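PDB 5DZS: shikimate dehydrogenase (NADP(+)) from Peptoclostridium difficile, which probably catalyses the reversible NADPH-linked reduction of 3-dehydroshikimate to shikimate, a step in the chorismate pathway that leads to the aromatic amino acids. Local coordinates for residues G191-S196 with L219-S224; Y98-F103 with Q244-D249. All blocks are in the same frame, centred on the assembly; numbering follows the deposited sequence.

Contact 1 of 2, residues G191-S196 with L219-S224; sequences GISPVS and LRIGNS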
# COMPACT_ATOMS: atom_id res chain seq x y z
N GLY B 191 9.15 29.38 -23.24
CA GLY B 191 9.17 29.51 -24.70
C GLY B 191 10.18 28.63 -25.41
O GLY B 191 10.42 28.80 -26.60
N ILE B 192 10.78 27.68 -24.67
CA ILE B 192 11.77 26.75 -25.24
C ILE B 192 11.31 25.30 -25.13
O ILE B 192 10.86 24.85 -24.08
CB ILE B 192 13.15 26.89 -24.57
CG1 ILE B 192 13.76 28.25 -24.94
CG2 ILE B 192 14.08 25.77 -25.01
CD1 ILE B 192 15.12 28.51 -24.33
N SER B 193 11.46 24.58 -26.24
CA SER B 193 11.10 23.18 -26.36
C SER B 193 12.35 22.31 -26.41
O SER B 193 13.35 22.71 -26.99
CB SER B 193 10.29 22.98 -27.65
OG SER B 193 10.13 21.61 -27.95
N PRO B 194 12.30 21.11 -25.82
CA PRO B 194 13.46 20.22 -25.86
C PRO B 194 13.80 19.72 -27.27
O PRO B 194 14.91 19.24 -27.51
CB PRO B 194 13.04 19.04 -24.98
CG PRO B 194 11.55 19.07 -24.99
CD PRO B 194 11.17 20.51 -25.09
N VAL B 195 12.83 19.83 -28.18
CA VAL B 195 13.03 19.42 -29.57
C VAL B 195 12.43 20.43 -30.52
O VAL B 195 11.48 21.15 -30.18
CB VAL B 195 12.41 18.04 -29.86
CG1 VAL B 195 13.19 16.95 -29.13
CG2 VAL B 195 10.93 18.00 -29.50
N SER B 196 13.00 20.48 -31.71
CA SER B 196 12.56 21.39 -32.74
C SER B 196 11.22 20.99 -33.34
O SER B 196 10.78 19.84 -33.24
CB SER B 196 13.59 21.44 -33.86
OG SER B 196 13.73 20.15 -34.45
N LEU B 219 4.19 21.62 -26.13
CA LEU B 219 2.78 21.36 -26.44
C LEU B 219 2.16 22.47 -27.27
O LEU B 219 1.24 22.23 -28.05
CB LEU B 219 1.96 21.16 -25.16
CG LEU B 219 2.38 19.96 -24.31
CD1 LEU B 219 1.40 19.77 -23.16
CD2 LEU B 219 2.48 18.71 -25.16
N ARG B 220 2.66 23.69 -27.09
CA ARG B 220 2.17 24.82 -27.86
C ARG B 220 2.53 24.60 -29.33
O ARG B 220 1.71 24.87 -30.21
CB ARG B 220 2.71 26.13 -27.26
CG ARG B 220 2.32 27.41 -27.99
CD ARG B 220 2.13 28.57 -27.01
NE ARG B 220 3.06 28.55 -25.88
CZ ARG B 220 4.05 29.42 -25.66
NH1 ARG B 220 4.83 29.28 -24.59
NH2 ARG B 220 4.28 30.42 -26.51
N ILE B 221 3.72 24.06 -29.60
CA ILE B 221 4.12 23.74 -30.98
C ILE B 221 3.28 22.57 -31.52
O ILE B 221 2.91 22.56 -32.69
CB ILE B 221 5.63 23.38 -31.09
CG1 ILE B 221 6.50 24.61 -30.81
CG2 ILE B 221 5.96 22.86 -32.50
CD1 ILE B 221 7.97 24.30 -30.67
N GLY B 222 3.00 21.59 -30.66
CA GLY B 222 2.21 20.43 -31.06
C GLY B 222 0.78 20.78 -31.42
O GLY B 222 0.24 20.30 -32.42
N ASN B 223 0.16 21.63 -30.60
CA ASN B 223 -1.22 22.06 -30.86
C ASN B 223 -1.36 22.83 -32.16
O ASN B 223 -2.39 22.75 -32.82
CB ASN B 223 -1.75 22.89 -29.70
CG ASN B 223 -2.10 22.04 -28.49
OD1 ASN B 223 -2.67 20.96 -28.62
ND2 ASN B 223 -1.78 22.54 -27.30
N SER B 224 -0.31 23.57 -32.54
CA SER B 224 -0.35 24.37 -33.78
C SER B 224 -0.40 23.47 -35.02
O SER B 224 -0.82 23.90 -36.09
CB SER B 224 0.85 25.32 -33.86
OG SER B 224 2.06 24.61 -34.06

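Contact 2 of 2, residues Y98-F103 with Q244-D249; sequences YNTDYF and QEIWQD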
# COMPACT_ATOMS: atom_id res chain seq x y z
N TYR B 98 9.16 4.51 -2.26
CA TYR B 98 8.20 4.05 -3.24
C TYR B 98 8.31 4.89 -4.50
O TYR B 98 8.94 5.97 -4.48
CB TYR B 98 6.75 4.20 -2.71
CG TYR B 98 6.49 3.54 -1.39
CD1 TYR B 98 6.84 4.15 -0.18
CD2 TYR B 98 5.90 2.30 -1.32
CE1 TYR B 98 6.63 3.54 1.02
CE2 TYR B 98 5.63 1.71 -0.09
CZ TYR B 98 6.00 2.35 1.08
OH TYR B 98 5.76 1.75 2.31
N ASN B 99 7.72 4.43 -5.58
CA ASN B 99 7.70 5.20 -6.81
C ASN B 99 6.34 5.18 -7.41
O ASN B 99 5.87 4.12 -7.88
CB ASN B 99 8.74 4.69 -7.78
CG ASN B 99 8.86 5.59 -8.99
OD1 ASN B 99 7.84 5.95 -9.60
ND2 ASN B 99 10.08 5.96 -9.33
N THR B 100 5.68 6.32 -7.44
CA THR B 100 4.39 6.39 -8.06
C THR B 100 4.47 6.81 -9.55
O THR B 100 3.40 7.01 -10.17
CB THR B 100 3.59 7.42 -7.38
OG1 THR B 100 4.24 8.68 -7.65
CG2 THR B 100 3.45 7.14 -5.86
N ASP B 101 5.67 6.93 -10.15
CA ASP B 101 5.77 7.37 -11.58
C ASP B 101 5.11 6.43 -12.60
O ASP B 101 4.46 6.90 -13.55
CB ASP B 101 7.24 7.65 -12.02
CG ASP B 101 7.73 9.03 -11.61
OD1 ASP B 101 6.90 9.90 -11.29
OD2 ASP B 101 8.97 9.27 -11.65
N TYR B 102 5.31 5.12 -12.46
CA TYR B 102 4.67 4.15 -13.37
C TYR B 102 3.14 4.26 -13.20
O TYR B 102 2.42 4.33 -14.19
CB TYR B 102 5.17 2.73 -13.06
CG TYR B 102 4.69 1.59 -13.94
CD1 TYR B 102 3.41 1.05 -13.79
CD2 TYR B 102 5.55 0.98 -14.83
CE1 TYR B 102 2.99 -0.01 -14.56
CE2 TYR B 102 5.14 -0.10 -15.59
CZ TYR B 102 3.85 -0.59 -15.45
OH TYR B 102 3.45 -1.66 -16.21
N PHE B 103 2.67 4.30 -11.96
CA PHE B 103 1.23 4.42 -11.67
C PHE B 103 0.59 5.66 -12.29
O PHE B 103 -0.47 5.57 -12.94
CB PHE B 103 0.96 4.39 -10.17
CG PHE B 103 -0.42 4.85 -9.82
CD1 PHE B 103 -1.48 3.96 -9.80
CD2 PHE B 103 -0.66 6.19 -9.60
CE1 PHE B 103 -2.77 4.41 -9.52
CE2 PHE B 103 -1.94 6.64 -9.33
CZ PHE B 103 -3.00 5.75 -9.29
N GLN B 244 -0.55 9.96 -0.86
CA GLN B 244 -1.39 10.06 0.32
C GLN B 244 -1.91 8.69 0.79
O GLN B 244 -1.98 8.42 2.00
CB GLN B 244 -2.52 11.04 0.06
CG GLN B 244 -2.04 12.47 -0.02
CD GLN B 244 -1.52 12.97 1.32
OE1 GLN B 244 -1.79 12.39 2.35
NE2 GLN B 244 -0.76 14.07 1.28
N GLU B 245 -2.23 7.82 -0.17
CA GLU B 245 -2.70 6.48 0.17
C GLU B 245 -1.58 5.73 0.91
O GLU B 245 -1.81 5.05 1.89
CB GLU B 245 -3.10 5.69 -1.08
CG GLU B 245 -4.40 6.17 -1.72
CD GLU B 245 -4.82 5.30 -2.88
OE1 GLU B 245 -6.05 5.14 -3.08
OE2 GLU B 245 -3.97 4.74 -3.58
N ILE B 246 -0.37 5.86 0.41
CA ILE B 246 0.79 5.21 1.03
C ILE B 246 1.07 5.76 2.43
O ILE B 246 1.26 5.00 3.39
CB ILE B 246 2.04 5.40 0.15
CG1 ILE B 246 1.88 4.56 -1.13
CG2 ILE B 246 3.30 4.98 0.92
CD1 ILE B 246 2.87 4.91 -2.21
N TRP B 247 1.04 7.08 2.56
CA TRP B 247 1.35 7.74 3.82
C TRP B 247 0.35 7.40 4.90
O TRP B 247 0.74 7.23 6.08
CB TRP B 247 1.48 9.24 3.64
CG TRP B 247 2.69 9.68 2.84
CD1 TRP B 247 3.90 9.05 2.78
CD2 TRP B 247 2.81 10.84 2.01
NE1 TRP B 247 4.74 9.72 1.95
CE2 TRP B 247 4.11 10.85 1.48
CE3 TRP B 247 1.93 11.87 1.66
CZ2 TRP B 247 4.56 11.84 0.63
CZ3 TRP B 247 2.40 12.87 0.82
CH2 TRP B 247 3.67 12.84 0.29
N GLN B 248 -0.93 7.29 4.54
CA GLN B 248 -1.98 6.98 5.54
C GLN B 248 -2.26 5.46 5.66
O GLN B 248 -2.88 4.99 6.64
CB GLN B 248 -3.30 7.67 5.17
CG GLN B 248 -3.22 9.14 4.78
CD GLN B 248 -2.89 10.08 5.92
OE1 GLN B 248 -3.34 9.89 7.05
NE2 GLN B 248 -2.14 11.13 5.62
N ASP B 249 -1.78 4.71 4.67
CA ASP B 249 -2.03 3.27 4.56
C ASP B 249 -3.54 3.01 4.41
O ASP B 249 -4.10 2.10 5.04
CB ASP B 249 -1.43 2.42 5.70
CG ASP B 249 -1.36 0.93 5.35
OD1 ASP B 249 -0.94 0.59 4.22
OD2 ASP B 249 -1.69 0.08 6.21

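Contact 1 of 2, residues G191-S196 with L219-S224
S193 and I221 face each other with CA atoms 8.4 Å apart, and G191 and R220 with CA atoms 9.0 Å apart, where the irregular loop 191-196 passes beside helix 217-224. Both segments belong to the Rossmann-like NADP-binding domain, built round a six-stranded parallel sheet, and they meet at its surface, away from the predicted ligand sites. The contact is small, 116 Å² in all, and rests on van der Waals approaches. I221 reaches across with an outstretched side chain (chi2 170°), and its terminal CD1 comes to 4.0 Å from CB of S193. The same isoleucine also touches K197 and I200 of the short helix 197-200, for which S196 is the N-cap residue. Near the start of the loop, NH1 of R220 lies 4.3 Å from CA of G191, which meets the guanidinium plane obliquely; NH1 also makes a weak hydrogen bond to O of E215. The hydroxyl of S193 turns along its own loop, with OG anti to the backbone N (chi1 169°), and donates to O of V195 at 2.6 Å on an in-plane lone pair, tying the chain down just ahead of the helix. On the other segment, the carbonyl O of I221, whose side chain carries the contact, accepts from S224 OG at 2.6 Å, with the donor 31° out of the carbonyl plane.

Contact 2 of 2, residues Y98-F103 with Q244-D249
Y98 and I246 each turn their first branch beside the backbone N, with CG of the tyrosine (chi1 -54°) and CG1 of the isoleucine (chi1 -70°) anti to the carbonyl carbon, and this brings the aromatic ring and the aliphatic fork together. The I246 methyl CG2 sits over one face of the Y98 ring in a CH-pi contact, 3.8 Å from the ring centroid and 16° off the normal. It is displaced toward the rim, so its nearest ring atom is Y98 CE1 at 3.6 Å. The other arm of the fork runs toward the root of the tyrosine, where I246 CD1 lies 4.0 Å from Y98 CB. That same CD1 approaches the T100 methyl CG2 at 4.3 Å, so I246 packs against both the end of strand 94-98 and the turn into helix 101-111. Y98 also packs on F74 of the second subunit, placing the contact near the dimer interface. Beside I246, W247 NE1 is hydrogen-bonded to O of I88, a further link between helix 233-248 and the mixed sheet, and the helix finishes in a Schellman motif with D249 as its C-prime residue. The other branch of T100, OG1, is hydrogen-bonded to ND2 of N86, and the next residue, D101, forms a salt bridge with K65, the predicted proton acceptor, and a hydrogen bond with Q239; N86, D101, K65 and Q239 together mark the predicted shikimate pocket of the shikimate dehydrogenase fold.

How the contacts relate
From the N terminus the chain first builds the mixed sheet of the substrate-binding part, and leaves it after strand 94-98 through residues 98-103, the first half of contact 2. It then forms the parallel sheet of the NADP-binding domain. Within that domain contact 1 closes a short loop of 22 residues, running through helix 197-200 and strand 205-208. Contact 2 closes only when helix 233-248 returns to the mixed sheet, 140 residues after its first segment, so contact 1 is nested inside it. The two centres lie 31 Å apart on opposite sides of the chain's centre: contact 1 is local to one domain, whereas contact 2 joins distant parts of the sequence.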